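Oxalate biosynthetic component 1 (Burkholderia thailandensis, PDB 5IKY) produces oxalate as a bifunctional enzyme of quorum sensing-dependent oxalogenesis, combining a serine hydrolase with an additional lyase activity. Local coordinates at residues Ala212-Leu217 and Asp700-Val705; Arg262-Leu267 and Ala274-Ser279; Gly324-Pro329 and Glu348-Asn353; Thr355-Ser360 and Glu437-Asn442; Val463-Asp468 and Glu509-Gly514. All coordinates share one frame; numbering follows the deposited sequence.

Contact 1: residues Ala212-Leu217 and Asp700-Val705; sequences ASREAL and DYSNVV
The sound polar bond at R214, the side chain that reaches across to S702 and D700, is a salt bridge from its NH1 to OE2 of E271, just past helix 257-270. NH2 makes the closest approach to the 700-705 loop. There it lies 3.8 Å from OG of S702, which sits at the guanidinium edge close to its plane, and the separation is too long for a hydrogen bond. OD2 of D700 stands 4.2 Å from NH2 of R214, but well out of the guanidinium plane, and no N-H points at it. Opposite charges face each other here without a salt bridge. Bends of the arginine chain at chi2 (-110°) and at chi3 (-79°) set the guanidinium beside S702. Within the loop S702 and D700 come together at a separation too short to be trusted, and the position of the S702 hydroxyl is doubtful. The backbone is held more clearly, since the N atoms of S702 and N703 both bond to OD1 of N698. With only 77 Å² buried, this meeting of a helix from the region related to beta-keto acid cleavage enzymes with the cap domain is slight. It combines side-chain packing on S702 with a weak, probably long-range charge component, and because the arginine is already paired with E271, any pull toward D700 is probably modest.

Contact 2: residues Arg262-Leu267 and Ala274-Ser279; sequences RIMPTL and AILNLS
M264 leaves helix 262-267 and crosses to L276 and L278 on the strand. CB and CG serve as the lead-in, and neither comes within 4.2 Å of the strand residues. Two bends, at chi2 (-64°) and chi3 (-67°), then curl the chain so that its last two atoms carry the contact. SD touches two leucines, 4.0 Å from CD2 of L278 and 4.1 Å from CD1 of L276. The terminal CE presses closest, 3.6 Å from CD1 of L276, the two side chains sliding past each other in opposite directions. One turn on, CD1 of L267 meets the other branch of L276, its CD2, at 4.1 Å, so both methyls of this leucine are in use. All four side chains are buried, and no hydrogen bond joins the segments. Helix and strand run nearly antiparallel, at 169°, with their axes 10.9 Å apart. The alternation of the strand sorts the residues: L276 and L278 point to the helix, whereas N277 points away and bonds to E348 of another strand through ND2. In TIM-barrel terms this is classic alpha/beta packing, with helix 257-270 running back along the outer face of the parallel strand that follows it.

Contact 3: residues Gly324-Pro329 and Glu348-Asn353; sequences GGYDNP and EIEVFN
Aromatic packing comes first: the hydroxyl end of Y326 is set against the ring of F352, with OH 3.5 Å from CE2 and 3.8 Å from CZ of the phenylalanine. The approach is oblique, and the two side chains cross at about a right angle, so this is van der Waals contact rather than a ring stack. Y326 holds CG between its backbone N and carbonyl carbon (chi1 49°), the crowded position, which swings the ring out of its short strand and across to the other segment. V318, from the hairpin partner strand 318-319, touches the side chains of both Y326 and F352. At the edge of the Y326 ring, in its plane, lies OD1 of N328.

Polar relations across the contact are looser. OE1 of E350 stands 4.2 Å from OH of Y326, beyond hydrogen-bonding distance. The side chain of E350 is also about 4 Å from the bound magnesium ion, whose site includes H227 and E477, so the tyrosine hydroxyl probably lies near the edge of that site.

Hydrogen bonds and turns hold the frame around these groups. The amide of N328 is fixed by R294 and by the carbonyl of G316. At the end of the strand, V351 centres an inverse gamma turn, and the side chain of N353 caps the helix that follows. A small hairpin folded over the C-terminal end of a barrel strand, with a metal close by, is consistent with the metal-site end of a TIM barrel.

Contact 4: residues Thr355-Ser360 and Glu437-Asn442; sequences TIVENS and EKLRDN
This is apolar packing between two neighbouring helices, V357 of 354-360 meeting K438 and L439 near the end of 418-442, in the helical layer outside the barrel. V357 carries the contact with one branch. Its CG1 touches CD of K438 at 3.6 Å, and the same methyl lies 4.4 Å from CD2 of L439. The lysine is used here through its aliphatic chain: with CG anti to the backbone N (chi1 -166°) it runs out from its helix, bends at chi3 and crosses V357 obliquely, carrying the ammonium beyond. There NZ of K438 remains 5.3 Å from OE2 of E358, a charge pair too distant for a salt bridge, in surroundings exposed to solvent. Beneath the valine, V351 of strand 346-351 takes up the inner side, while L439 rests on I448 of strand 446-451.

Each helix also folds polar side chains back on its own backbone. OG of S360 donates to O of I356 at 2.8 Å from above the carbonyl plane, and N of S360 reaches the same oxygen from the opposite face. In the partner helix ND2 of N442 gives O of K438 a nearly straight bond of 2.8 Å (171°), alongside the backbone N of N442. Two donors thus share each of these carbonyls in the last turns, and O of K438 lies in the amide plane of N442. The helical shell of a TIM barrel is built in this manner, from helices set side by side, each resting on a strand through its inner residues.

Contact 5: residues Val463-Asp468 and Glu509-Gly514; sequences VAIALD and ERRGIG
I465 and I513 meet through their terminal methyls, CD1 to CD1 at 3.6 Å, and CG1 of I465 lies 4.0 Å from CD1 of I513. The two side chains cross obliquely. R511, from the same segment as I513, adds a third group: its NH1 comes within 4.1 Å of CD1 of I465, obliquely to the guanidinium, so the charged end lies beside the isoleucine without a polar bond to it.

What places that guanidinium lies one shell out. The R511 chain is extended from CG to NE and reaches toward the helix of I465, where NH1 forms a salt bridge with D462, while NH2 is bridged to E507 of helix 497-510, just before R511. Acids of both helices therefore fix the group, and the methyl of I465 packs against a charge that is already paired. Beneath the isoleucines, F5 of strand 4-9 touches both and closes the apolar patch from the barrel side.

The backbone turns complete the frame. Each segment ends its helix with a Schellman motif: D468 takes positive phi and its N bonds to O of I465 at 3.0 Å, and G512 does likewise, its N to O of E509 at 3.1 Å. In the second segment the turn brings I513 round to face I465. Helix 460-466 leads on to strand 471-474 and helix 497-510 to strand 514-515, and both strands pair in parallel with strand 4-9, so the contact ties together, at the surface, the ends of the two helices that precede them.

Contacts 2, 3 and 4 are buried, contacts 1 and 5 lie at the surface, and chemistry follows place. Contact 2 is purely apolar and contact 4 largely so, whereas contact 1 brings opposite charges near each other without a salt bridge and contact 5 mixes methyls with a paired arginine. Contact 3 stands apart, with a tyrosine hydroxyl and a carboxylate near the metal. Contacts 2 and 3 reach the same sheet, linked by the probable hydrogen bond from N277 to E348, and contacts 3 and 4 share the run from strand 346-351 into helix 354-360. Contact 1 touches contact 2 through L217 and A274, and R440 of contact 4 packs against the backbone of D468 in contact 5.

Contact 1: residues Ala212-Leu217 and Asp700-Val705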
# COMPACT_ATOMS: atom_id res chain seq x y z
N ALA A 212 1.29 12.97 -0.24
CA ALA A 212 -0.08 13.10 -0.71
C ALA A 212 -0.43 11.98 -1.69
O ALA A 212 -1.55 11.47 -1.69
CB ALA A 212 -0.30 14.46 -1.37
N SER A 213 0.55 11.59 -2.51
CA SER A 213 0.37 10.51 -3.47
C SER A 213 0.16 9.17 -2.76
O SER A 213 -0.74 8.41 -3.11
CB SER A 213 1.57 10.43 -4.41
OG SER A 213 1.72 11.64 -5.14
N ARG A 214 1.01 8.90 -1.78
CA ARG A 214 0.93 7.66 -1.01
C ARG A 214 -0.42 7.51 -0.32
O ARG A 214 -1.01 6.42 -0.31
CB ARG A 214 2.05 7.60 0.03
CG ARG A 214 3.46 7.68 -0.55
CD ARG A 214 4.20 6.36 -0.42
NE ARG A 214 4.74 6.15 0.92
CZ ARG A 214 4.78 4.97 1.54
NH1 ARG A 214 4.30 3.89 0.94
NH2 ARG A 214 5.30 4.87 2.75
N GLU A 215 -0.92 8.60 0.25
CA GLU A 215 -2.21 8.60 0.93
C GLU A 215 -3.33 8.26 -0.05
O GLU A 215 -4.25 7.50 0.27
CB GLU A 215 -2.48 9.95 1.58
CG GLU A 215 -1.48 10.35 2.65
CD GLU A 215 -1.60 11.81 3.04
OE1 GLU A 215 -2.54 12.48 2.56
OE2 GLU A 215 -0.75 12.29 3.81
N ALA A 216 -3.25 8.83 -1.24
CA ALA A 216 -4.25 8.60 -2.28
C ALA A 216 -4.25 7.15 -2.75
O ALA A 216 -5.30 6.56 -2.96
CB ALA A 216 -4.02 9.54 -3.44
N LEU A 217 -3.05 6.59 -2.90
CA LEU A 217 -2.90 5.23 -3.40
C LEU A 217 -3.42 4.18 -2.41
O LEU A 217 -4.05 3.20 -2.82
CB LEU A 217 -1.43 4.95 -3.73
CG LEU A 217 -0.93 5.67 -4.98
CD1 LEU A 217 0.59 5.79 -4.98
CD2 LEU A 217 -1.41 4.95 -6.23
N ASP A 700 10.75 0.09 1.80
CA ASP A 700 10.88 0.22 3.25
C ASP A 700 9.92 -0.69 4.03
O ASP A 700 9.61 -0.42 5.19
CB ASP A 700 10.68 1.68 3.67
CG ASP A 700 9.25 2.13 3.54
OD1 ASP A 700 8.49 1.52 2.76
OD2 ASP A 700 8.87 3.11 4.21
N TYR A 701 9.45 -1.74 3.37
CA TYR A 701 8.59 -2.75 3.99
C TYR A 701 7.28 -2.16 4.51
O TYR A 701 6.80 -2.53 5.58
CB TYR A 701 9.34 -3.46 5.11
CG TYR A 701 10.62 -4.11 4.64
CD1 TYR A 701 10.62 -5.41 4.14
CD2 TYR A 701 11.83 -3.42 4.67
CE1 TYR A 701 11.79 -6.00 3.69
CE2 TYR A 701 13.00 -4.01 4.22
CZ TYR A 701 12.97 -5.30 3.73
OH TYR A 701 14.13 -5.89 3.29
N SER A 702 6.70 -1.24 3.73
CA SER A 702 5.43 -0.62 4.06
C SER A 702 4.26 -1.37 3.43
O SER A 702 3.11 -1.21 3.85
CB SER A 702 5.40 0.84 3.59
OG SER A 702 6.48 1.58 4.12
N ASN A 703 4.56 -2.17 2.42
CA ASN A 703 3.51 -2.78 1.61
C ASN A 703 4.02 -4.00 0.85
O ASN A 703 5.23 -4.22 0.74
CB ASN A 703 2.94 -1.75 0.64
CG ASN A 703 1.57 -2.13 0.11
OD1 ASN A 703 0.82 -2.86 0.76
ND2 ASN A 703 1.24 -1.63 -1.08
N VAL A 704 3.09 -4.80 0.33
CA VAL A 704 3.42 -5.95 -0.48
C VAL A 704 2.92 -5.74 -1.91
O VAL A 704 1.76 -5.40 -2.11
CB VAL A 704 2.83 -7.25 0.10
CG1 VAL A 704 3.33 -8.46 -0.68
CG2 VAL A 704 3.18 -7.38 1.57
N VAL A 705 3.80 -5.95 -2.89
CA VAL A 705 3.45 -5.71 -4.28
C VAL A 705 3.51 -6.99 -5.11
O VAL A 705 3.94 -8.03 -4.61
CB VAL A 705 4.38 -4.65 -4.91
CG1 VAL A 705 4.47 -3.43 -4.01
CG2 VAL A 705 5.75 -5.23 -5.16

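Contact 2: residues Arg262-Leu267 and Ala274-Ser279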
# COMPACT_ATOMS: atom_id res chain seq x y z
N ARG A 262 13.50 13.92 -7.45
CA ARG A 262 13.31 13.40 -6.10
C ARG A 262 12.01 12.60 -5.99
O ARG A 262 11.99 11.49 -5.47
CB ARG A 262 13.32 14.54 -5.08
N ILE A 263 10.92 13.18 -6.50
CA ILE A 263 9.60 12.56 -6.43
C ILE A 263 9.54 11.18 -7.09
O ILE A 263 9.10 10.20 -6.48
CB ILE A 263 8.53 13.46 -7.07
CG1 ILE A 263 8.34 14.73 -6.24
CG2 ILE A 263 7.21 12.71 -7.20
CD1 ILE A 263 7.43 15.75 -6.89
N MET A 264 9.98 11.10 -8.35
CA MET A 264 9.82 9.88 -9.14
C MET A 264 10.56 8.66 -8.58
O MET A 264 9.95 7.60 -8.43
CB MET A 264 10.23 10.14 -10.59
CG MET A 264 9.34 11.14 -11.30
SD MET A 264 7.65 10.53 -11.45
CE MET A 264 7.92 9.18 -12.59
N PRO A 265 11.87 8.79 -8.27
CA PRO A 265 12.53 7.60 -7.72
C PRO A 265 11.92 7.13 -6.40
O PRO A 265 11.85 5.93 -6.14
CB PRO A 265 13.98 8.05 -7.52
CG PRO A 265 14.15 9.19 -8.46
CD PRO A 265 12.83 9.90 -8.44
N THR A 266 11.48 8.08 -5.57
CA THR A 266 10.85 7.75 -4.30
C THR A 266 9.56 6.96 -4.50
O THR A 266 9.35 5.93 -3.86
CB THR A 266 10.54 9.02 -3.48
OG1 THR A 266 11.76 9.71 -3.19
CG2 THR A 266 9.84 8.66 -2.18
N LEU A 267 8.72 7.43 -5.41
CA LEU A 267 7.46 6.75 -5.71
C LEU A 267 7.69 5.38 -6.35
O LEU A 267 6.97 4.43 -6.06
CB LEU A 267 6.58 7.62 -6.61
CG LEU A 267 5.86 8.76 -5.90
CD1 LEU A 267 5.02 9.57 -6.88
CD2 LEU A 267 5.00 8.22 -4.77
N ALA A 274 2.08 1.81 -8.87
CA ALA A 274 1.31 3.03 -9.10
C ALA A 274 1.55 3.58 -10.49
O ALA A 274 2.69 3.76 -10.91
CB ALA A 274 1.65 4.08 -8.05
N ILE A 275 0.47 3.83 -11.22
CA ILE A 275 0.57 4.43 -12.54
C ILE A 275 0.80 5.93 -12.37
O ILE A 275 -0.02 6.63 -11.78
CB ILE A 275 -0.69 4.16 -13.39
CG1 ILE A 275 -0.81 2.67 -13.68
CG2 ILE A 275 -0.65 4.95 -14.69
CD1 ILE A 275 -2.11 2.27 -14.34
N LEU A 276 1.93 6.40 -12.88
CA LEU A 276 2.34 7.78 -12.68
C LEU A 276 2.04 8.61 -13.91
O LEU A 276 2.44 8.26 -15.03
CB LEU A 276 3.82 7.85 -12.32
CG LEU A 276 4.20 6.99 -11.11
CD1 LEU A 276 5.69 7.03 -10.81
CD2 LEU A 276 3.39 7.40 -9.89
N ASN A 277 1.34 9.72 -13.70
CA ASN A 277 0.89 10.58 -14.78
C ASN A 277 1.40 12.01 -14.55
O ASN A 277 0.98 12.68 -13.61
CB ASN A 277 -0.64 10.54 -14.87
CG ASN A 277 -1.20 11.41 -15.98
OD1 ASN A 277 -0.46 12.08 -16.70
ND2 ASN A 277 -2.52 11.39 -16.13
N LEU A 278 2.32 12.45 -15.40
CA LEU A 278 2.92 13.77 -15.24
C LEU A 278 2.28 14.80 -16.15
O LEU A 278 2.01 14.53 -17.33
CB LEU A 278 4.43 13.73 -15.49
CG LEU A 278 5.25 12.69 -14.72
CD1 LEU A 278 6.73 13.01 -14.84
CD2 LEU A 278 4.82 12.61 -13.26
N SER A 279 2.03 15.98 -15.61
CA SER A 279 1.46 17.08 -16.38
C SER A 279 2.51 17.69 -17.30
O SER A 279 3.66 17.86 -16.92
CB SER A 279 0.90 18.15 -15.44
OG SER A 279 0.21 19.15 -16.16

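Contact 3: residues Gly324-Pro329 and Glu348-Asn353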
# COMPACT_ATOMS: atom_id res chain seq x y z
N GLY A 324 -5.99 32.78 -18.33
CA GLY A 324 -4.87 31.87 -18.41
C GLY A 324 -5.07 30.85 -19.52
O GLY A 324 -6.01 30.96 -20.31
N GLY A 325 -4.19 29.86 -19.56
CA GLY A 325 -4.24 28.85 -20.59
C GLY A 325 -2.93 28.76 -21.34
O GLY A 325 -1.97 29.46 -21.01
N TYR A 326 -2.88 27.90 -22.35
CA TYR A 326 -1.66 27.68 -23.10
C TYR A 326 -1.98 27.13 -24.48
O TYR A 326 -3.04 26.53 -24.69
CB TYR A 326 -0.73 26.72 -22.34
CG TYR A 326 -1.40 25.46 -21.85
CD1 TYR A 326 -2.14 25.45 -20.68
CD2 TYR A 326 -1.28 24.26 -22.55
CE1 TYR A 326 -2.76 24.30 -20.22
CE2 TYR A 326 -1.89 23.10 -22.10
CZ TYR A 326 -2.63 23.13 -20.94
OH TYR A 326 -3.24 21.99 -20.48
N ASP A 327 -1.08 27.34 -25.43
CA ASP A 327 -1.28 26.87 -26.79
C ASP A 327 -0.54 25.55 -27.01
O ASP A 327 0.42 25.25 -26.30
CB ASP A 327 -0.80 27.93 -27.79
CG ASP A 327 -1.19 27.59 -29.22
OD1 ASP A 327 -2.31 27.07 -29.42
OD2 ASP A 327 -0.38 27.85 -30.14
N ASN A 328 -1.01 24.77 -27.97
CA ASN A 328 -0.34 23.53 -28.33
C ASN A 328 -0.18 23.40 -29.85
O ASN A 328 -0.95 22.70 -30.50
CB ASN A 328 -1.12 22.32 -27.78
CG ASN A 328 -1.29 22.37 -26.27
OD1 ASN A 328 -0.39 22.02 -25.52
ND2 ASN A 328 -2.47 22.79 -25.82
N PRO A 329 0.82 24.10 -30.41
CA PRO A 329 1.09 24.06 -31.85
C PRO A 329 1.38 22.65 -32.35
O PRO A 329 1.85 21.81 -31.58
CB PRO A 329 2.32 24.96 -32.00
CG PRO A 329 2.28 25.86 -30.81
CD PRO A 329 1.74 25.01 -29.70
N GLU A 348 -2.15 11.07 -22.30
CA GLU A 348 -3.53 11.15 -21.86
C GLU A 348 -4.13 12.42 -22.43
O GLU A 348 -3.68 13.52 -22.12
CB GLU A 348 -3.67 11.15 -20.34
CG GLU A 348 -5.11 11.06 -19.87
CD GLU A 348 -5.26 11.36 -18.39
OE1 GLU A 348 -4.56 12.26 -17.89
OE2 GLU A 348 -6.07 10.68 -17.73
N ILE A 349 -5.15 12.26 -23.26
CA ILE A 349 -5.76 13.41 -23.91
C ILE A 349 -6.60 14.18 -22.92
O ILE A 349 -7.65 13.71 -22.47
CB ILE A 349 -6.63 12.99 -25.10
CG1 ILE A 349 -5.97 11.84 -25.87
CG2 ILE A 349 -6.90 14.19 -26.00
CD1 ILE A 349 -4.61 12.18 -26.44
N GLU A 350 -6.14 15.38 -22.56
CA GLU A 350 -6.93 16.26 -21.72
C GLU A 350 -7.94 16.98 -22.59
O GLU A 350 -7.60 17.89 -23.33
CB GLU A 350 -6.03 17.25 -20.97
CG GLU A 350 -4.87 16.59 -20.24
CD GLU A 350 -4.64 17.17 -18.86
OE1 GLU A 350 -4.01 18.25 -18.76
OE2 GLU A 350 -5.09 16.56 -17.87
N VAL A 351 -9.19 16.54 -22.51
CA VAL A 351 -10.25 17.09 -23.35
C VAL A 351 -10.87 18.32 -22.70
O VAL A 351 -11.83 18.22 -21.94
CB VAL A 351 -11.33 16.04 -23.64
CG1 VAL A 351 -12.38 16.61 -24.57
CG2 VAL A 351 -10.70 14.79 -24.24
N PHE A 352 -10.31 19.49 -23.00
CA PHE A 352 -10.78 20.74 -22.41
C PHE A 352 -11.98 21.31 -23.15
O PHE A 352 -12.89 21.86 -22.53
CB PHE A 352 -9.65 21.77 -22.39
CG PHE A 352 -8.63 21.54 -21.31
CD1 PHE A 352 -8.88 21.95 -20.01
CD2 PHE A 352 -7.43 20.92 -21.60
CE1 PHE A 352 -7.95 21.74 -19.02
CE2 PHE A 352 -6.49 20.71 -20.60
CZ PHE A 352 -6.75 21.12 -19.31
N ASN A 353 -11.97 21.19 -24.48
CA ASN A 353 -13.00 21.83 -25.30
C ASN A 353 -13.38 21.01 -26.53
O ASN A 353 -12.77 19.98 -26.81
CB ASN A 353 -12.52 23.22 -25.74
CG ASN A 353 -11.10 23.20 -26.27
OD1 ASN A 353 -10.83 22.61 -27.32
ND2 ASN A 353 -10.20 23.87 -25.57

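Contact 4: residues Thr355-Ser360 and Glu437-Asn442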
# COMPACT_ATOMS: atom_id res chain seq x y z
N THR A 355 -12.99 21.76 -29.60
CA THR A 355 -11.94 21.82 -30.61
C THR A 355 -10.94 20.68 -30.40
O THR A 355 -10.42 20.12 -31.36
CB THR A 355 -11.21 23.17 -30.60
OG1 THR A 355 -12.18 24.23 -30.70
CG2 THR A 355 -10.24 23.27 -31.76
N ILE A 356 -10.67 20.35 -29.14
CA ILE A 356 -9.82 19.21 -28.80
C ILE A 356 -10.42 17.91 -29.33
O ILE A 356 -9.74 17.11 -29.96
CB ILE A 356 -9.59 19.08 -27.28
CG1 ILE A 356 -8.82 20.28 -26.74
CG2 ILE A 356 -8.86 17.78 -26.96
CD1 ILE A 356 -7.39 20.34 -27.19
N VAL A 357 -11.71 17.72 -29.06
CA VAL A 357 -12.44 16.55 -29.54
C VAL A 357 -12.34 16.42 -31.05
O VAL A 357 -11.98 15.37 -31.58
CB VAL A 357 -13.94 16.62 -29.16
CG1 VAL A 357 -14.67 15.38 -29.64
CG2 VAL A 357 -14.11 16.82 -27.66
N GLU A 358 -12.64 17.52 -31.73
CA GLU A 358 -12.70 17.56 -33.18
C GLU A 358 -11.32 17.36 -33.80
O GLU A 358 -11.19 16.73 -34.86
CB GLU A 358 -13.32 18.89 -33.61
CG GLU A 358 -12.82 19.47 -34.91
CD GLU A 358 -13.61 20.69 -35.33
OE1 GLU A 358 -13.03 21.79 -35.41
OE2 GLU A 358 -14.83 20.54 -35.59
N ASN A 359 -10.28 17.86 -33.14
CA ASN A 359 -8.92 17.63 -33.60
C ASN A 359 -8.48 16.19 -33.34
O ASN A 359 -7.72 15.62 -34.11
CB ASN A 359 -7.95 18.60 -32.92
CG ASN A 359 -8.08 20.02 -33.44
OD1 ASN A 359 -8.60 20.25 -34.53
ND2 ASN A 359 -7.60 20.98 -32.66
N SER A 360 -8.99 15.62 -32.26
CA SER A 360 -8.63 14.25 -31.87
C SER A 360 -9.20 13.20 -32.82
O SER A 360 -8.51 12.25 -33.17
CB SER A 360 -9.12 13.96 -30.45
OG SER A 360 -8.42 14.74 -29.50
N GLU A 437 -19.66 9.68 -26.98
CA GLU A 437 -19.99 8.82 -28.11
C GLU A 437 -19.08 9.08 -29.31
O GLU A 437 -18.69 8.16 -30.02
CB GLU A 437 -21.45 9.02 -28.51
CG GLU A 437 -22.44 8.46 -27.50
CD GLU A 437 -23.89 8.70 -27.90
OE1 GLU A 437 -24.13 9.57 -28.77
OE2 GLU A 437 -24.78 8.01 -27.36
N LYS A 438 -18.74 10.35 -29.53
CA LYS A 438 -17.86 10.71 -30.63
C LYS A 438 -16.48 10.08 -30.48
O LYS A 438 -15.89 9.60 -31.45
CB LYS A 438 -17.74 12.24 -30.74
CG LYS A 438 -17.13 12.73 -32.04
CD LYS A 438 -17.08 14.25 -32.07
CE LYS A 438 -17.42 14.79 -33.45
NZ LYS A 438 -17.16 16.26 -33.53
N LEU A 439 -15.97 10.08 -29.25
CA LEU A 439 -14.65 9.52 -28.97
C LEU A 439 -14.63 7.99 -29.11
O LEU A 439 -13.68 7.43 -29.65
CB LEU A 439 -14.19 9.91 -27.56
CG LEU A 439 -13.85 11.39 -27.36
CD1 LEU A 439 -13.59 11.69 -25.89
CD2 LEU A 439 -12.64 11.78 -28.20
N ARG A 440 -15.68 7.33 -28.63
CA ARG A 440 -15.79 5.88 -28.76
C ARG A 440 -15.93 5.44 -30.21
O ARG A 440 -15.42 4.39 -30.60
CB ARG A 440 -16.99 5.35 -27.96
CG ARG A 440 -17.09 5.86 -26.53
CD ARG A 440 -16.49 4.89 -25.53
NE ARG A 440 -17.08 5.07 -24.21
CZ ARG A 440 -16.53 4.66 -23.07
NH1 ARG A 440 -17.15 4.87 -21.92
NH2 ARG A 440 -15.36 4.04 -23.09
N ASP A 441 -16.62 6.24 -31.02
CA ASP A 441 -16.86 5.90 -32.42
C ASP A 441 -15.59 6.00 -33.27
O ASP A 441 -15.44 5.27 -34.25
CB ASP A 441 -17.95 6.80 -33.01
CG ASP A 441 -19.32 6.49 -32.45
OD1 ASP A 441 -19.46 5.49 -31.71
OD2 ASP A 441 -20.27 7.25 -32.74
N ASN A 442 -14.69 6.90 -32.89
CA ASN A 442 -13.46 7.09 -33.64
C ASN A 442 -12.25 6.40 -33.00
O ASN A 442 -11.17 6.36 -33.59
CB ASN A 442 -13.17 8.58 -33.80
CG ASN A 442 -14.14 9.26 -34.74
OD1 ASN A 442 -13.89 9.38 -35.94
ND2 ASN A 442 -15.27 9.71 -34.20

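Contact 5: residues Val463-Asp468 and Glu509-Gly514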
# COMPACT_ATOMS: atom_id res chain seq x y z
N VAL A 463 -23.00 10.88 -12.95
CA VAL A 463 -22.74 11.20 -14.35
C VAL A 463 -21.82 10.16 -14.99
O VAL A 463 -22.06 9.72 -16.12
CB VAL A 463 -22.11 12.60 -14.51
CG1 VAL A 463 -21.56 12.80 -15.91
CG2 VAL A 463 -23.14 13.68 -14.19
N ALA A 464 -20.79 9.75 -14.25
CA ALA A 464 -19.85 8.74 -14.74
C ALA A 464 -20.55 7.41 -15.03
O ALA A 464 -20.23 6.74 -16.01
CB ALA A 464 -18.72 8.54 -13.75
N ILE A 465 -21.49 7.04 -14.16
CA ILE A 465 -22.27 5.83 -14.37
C ILE A 465 -23.14 5.96 -15.61
O ILE A 465 -23.19 5.05 -16.45
CB ILE A 465 -23.18 5.51 -13.16
CG1 ILE A 465 -22.34 5.24 -11.92
CG2 ILE A 465 -24.07 4.32 -13.45
CD1 ILE A 465 -23.17 5.13 -10.66
N ALA A 466 -23.82 7.09 -15.74
CA ALA A 466 -24.74 7.34 -16.84
C ALA A 466 -24.05 7.27 -18.19
O ALA A 466 -24.62 6.78 -19.17
CB ALA A 466 -25.41 8.70 -16.67
N LEU A 467 -22.81 7.75 -18.25
CA LEU A 467 -22.05 7.78 -19.49
C LEU A 467 -21.25 6.49 -19.67
O LEU A 467 -20.56 6.32 -20.68
CB LEU A 467 -21.13 8.99 -19.52
CG LEU A 467 -21.82 10.35 -19.44
CD1 LEU A 467 -20.80 11.47 -19.36
CD2 LEU A 467 -22.73 10.55 -20.65
N ASP A 468 -21.34 5.60 -18.69
CA ASP A 468 -20.63 4.33 -18.71
C ASP A 468 -19.13 4.55 -18.90
O ASP A 468 -18.49 3.91 -19.74
CB ASP A 468 -21.18 3.42 -19.82
CG ASP A 468 -20.74 1.98 -19.67
OD1 ASP A 468 -20.68 1.48 -18.53
OD2 ASP A 468 -20.45 1.34 -20.71
N GLU A 509 -18.77 1.93 -3.18
CA GLU A 509 -19.10 0.74 -2.40
C GLU A 509 -20.59 0.70 -2.07
O GLU A 509 -21.22 -0.36 -2.11
CB GLU A 509 -18.28 0.69 -1.11
CG GLU A 509 -16.79 0.42 -1.30
CD GLU A 509 -16.01 0.50 -0.00
OE1 GLU A 509 -16.63 0.76 1.05
OE2 GLU A 509 -14.77 0.31 -0.03
N ARG A 510 -21.13 1.87 -1.74
CA ARG A 510 -22.55 2.02 -1.45
C ARG A 510 -23.43 1.50 -2.59
O ARG A 510 -24.51 0.96 -2.35
CB ARG A 510 -22.89 3.48 -1.19
CG ARG A 510 -23.29 3.80 0.24
CD ARG A 510 -23.93 5.18 0.32
NE ARG A 510 -25.09 5.30 -0.56
CZ ARG A 510 -25.26 6.28 -1.44
NH1 ARG A 510 -24.36 7.23 -1.56
NH2 ARG A 510 -26.35 6.30 -2.20
N ARG A 511 -22.95 1.66 -3.81
CA ARG A 511 -23.73 1.31 -5.00
C ARG A 511 -23.35 -0.05 -5.57
O ARG A 511 -23.85 -0.45 -6.62
CB ARG A 511 -23.54 2.39 -6.07
CG ARG A 511 -23.81 3.79 -5.58
CD ARG A 511 -23.14 4.82 -6.47
NE ARG A 511 -23.34 6.18 -5.98
CZ ARG A 511 -24.29 7.00 -6.44
NH1 ARG A 511 -25.11 6.59 -7.40
NH2 ARG A 511 -24.40 8.22 -5.94
N GLY A 512 -22.47 -0.76 -4.88
CA GLY A 512 -22.02 -2.07 -5.34
C GLY A 512 -21.03 -1.97 -6.49
O GLY A 512 -20.80 -2.95 -7.21
N ILE A 513 -20.43 -0.80 -6.66
CA ILE A 513 -19.44 -0.58 -7.71
C ILE A 513 -18.03 -0.68 -7.14
O ILE A 513 -17.68 0.02 -6.20
CB ILE A 513 -19.62 0.78 -8.38
CG1 ILE A 513 -21.04 0.91 -8.93
CG2 ILE A 513 -18.59 0.98 -9.48
CD1 ILE A 513 -21.34 2.27 -9.51
N GLY A 514 -17.22 -1.56 -7.73
CA GLY A 514 -15.86 -1.76 -7.26
C GLY A 514 -14.86 -0.82 -7.91
O GLY A 514 -15.21 -0.06 -8.81